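Local coordinates for methylxanthine N1-demethylase NdmA (Pseudomonas putida, PDB 6ICN), which catalyses the oxygen-dependent N1-demethylation of caffeine to theobromine and formaldehyde, the first step of caffeine degradation, as a Rieske non-heme iron oxygenase, at residues A[65-70]-A[90-95]. Numbering follows the deposited sequence.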
# COMPACT_ATOMS: atom_id res chain seq x y z
N VAL A 65 -4.37 25.44 -19.19
CA VAL A 65 -3.88 25.98 -17.93
C VAL A 65 -4.66 27.25 -17.61
O VAL A 65 -4.91 28.07 -18.51
CB VAL A 65 -2.36 26.24 -18.00
CG1 VAL A 65 -2.01 27.20 -19.17
CG2 VAL A 65 -1.83 26.76 -16.67
N VAL A 66 -5.06 27.39 -16.35
CA VAL A 66 -5.78 28.57 -15.87
C VAL A 66 -4.88 29.31 -14.89
O VAL A 66 -4.20 28.69 -14.06
CB VAL A 66 -7.10 28.18 -15.19
CG1 VAL A 66 -7.76 29.39 -14.54
CG2 VAL A 66 -8.07 27.57 -16.22
N ALA A 67 -4.89 30.65 -14.96
CA ALA A 67 -4.12 31.46 -14.04
C ALA A 67 -4.83 32.79 -13.83
O ALA A 67 -5.57 33.25 -14.72
CB ALA A 67 -2.69 31.72 -14.55
N LYS A 68 -4.60 33.40 -12.67
CA LYS A 68 -5.10 34.75 -12.39
C LYS A 68 -4.00 35.74 -12.74
O LYS A 68 -2.99 35.84 -12.04
CB LYS A 68 -5.53 34.86 -10.93
CG LYS A 68 -6.02 36.27 -10.57
CD LYS A 68 -7.51 36.31 -10.38
CE LYS A 68 -8.02 37.73 -10.20
NZ LYS A 68 -7.50 38.38 -8.98
N LEU A 69 -4.17 36.44 -13.86
CA LEU A 69 -3.17 37.38 -14.38
C LEU A 69 -3.73 38.79 -14.19
O LEU A 69 -4.63 39.21 -14.92
CB LEU A 69 -2.87 37.11 -15.85
CG LEU A 69 -2.34 35.71 -16.16
CD1 LEU A 69 -1.94 35.64 -17.64
CD2 LEU A 69 -1.14 35.37 -15.26
N GLY A 70 -3.22 39.49 -13.18
CA GLY A 70 -3.82 40.77 -12.84
C GLY A 70 -5.23 40.53 -12.35
O GLY A 70 -5.48 39.67 -11.51
N GLY A 90 4.69 26.19 -14.30
CA GLY A 90 5.34 27.48 -14.21
C GLY A 90 4.81 28.35 -13.09
O GLY A 90 4.27 27.86 -12.09
N THR A 91 4.97 29.66 -13.26
CA THR A 91 4.71 30.63 -12.20
C THR A 91 4.08 31.89 -12.78
O THR A 91 4.43 32.31 -13.88
CB THR A 91 6.02 30.98 -11.47
OG1 THR A 91 5.75 31.83 -10.34
CG2 THR A 91 6.95 31.70 -12.37
N VAL A 92 3.14 32.47 -12.04
CA VAL A 92 2.61 33.78 -12.41
C VAL A 92 3.61 34.84 -11.98
O VAL A 92 4.07 34.86 -10.83
CB VAL A 92 1.23 34.02 -11.77
CG1 VAL A 92 0.78 35.48 -11.99
CG2 VAL A 92 0.21 33.04 -12.32
N SER A 93 3.96 35.74 -12.90
CA SER A 93 4.93 36.80 -12.63
C SER A 93 4.31 38.09 -13.14
O SER A 93 4.12 38.24 -14.35
CB SER A 93 6.27 36.51 -13.31
OG SER A 93 7.16 37.60 -13.16
N GLY A 94 3.95 38.99 -12.23
CA GLY A 94 3.18 40.15 -12.62
C GLY A 94 1.85 39.71 -13.20
O GLY A 94 1.12 38.90 -12.61
N ASN A 95 1.53 40.22 -14.38
CA ASN A 95 0.32 39.84 -15.10
C ASN A 95 0.62 38.87 -16.23
O ASN A 95 -0.09 38.84 -17.24
CB ASN A 95 -0.39 41.09 -15.62
CG ASN A 95 -0.85 42.01 -14.49
OD1 ASN A 95 -0.67 41.70 -13.30
ND2 ASN A 95 -1.44 43.15 -14.84
O HOH W 1 -1.65 38.02 -11.25
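Ala67 opens the contact between strand 62-69 and the hairpin that begins with strand 91-93: its CB lies 3.9 Å from CG2 of Val92, whose CB is directed toward this strand. At Lys68 the side chain turns away. The Lys68 carbonyl O sits 3.8 Å from CG1 of Val92 and receives a hydrogen bond from a water, 2.7 Å from that O. Leu69 follows, CD2 meeting both methyls of Val92 at a slant, 3.8 Å from CG1, while CB and CD1 both rest near the backbone O of Asn95, the former at 3.6 Å. With CG of Leu69 anti to its own carbonyl carbon (chi1 -59°), this one side chain reaches both Val92 and the turn, and also covers Val74 and Met76 of strand 72-77. Cut back to an alanine, the residue would keep CB beside the backbone O of Asn95 but lose CD1 and CD2, which would probably open a gap beside Val92. Gly70 completes the contact: its N donates to the same water at 2.9 Å, and the water in turn donates to O of Gly94 (3.2 Å), so a single solvent molecule bridges the strand end and the turn. Segments 65-69 and 91-93 run 20° from parallel but belong to different sheets, consistent with the Rieske [2Fe-2S] fold, in which a small subdomain, whose loops hold the cluster, sits on a larger antiparallel sheet.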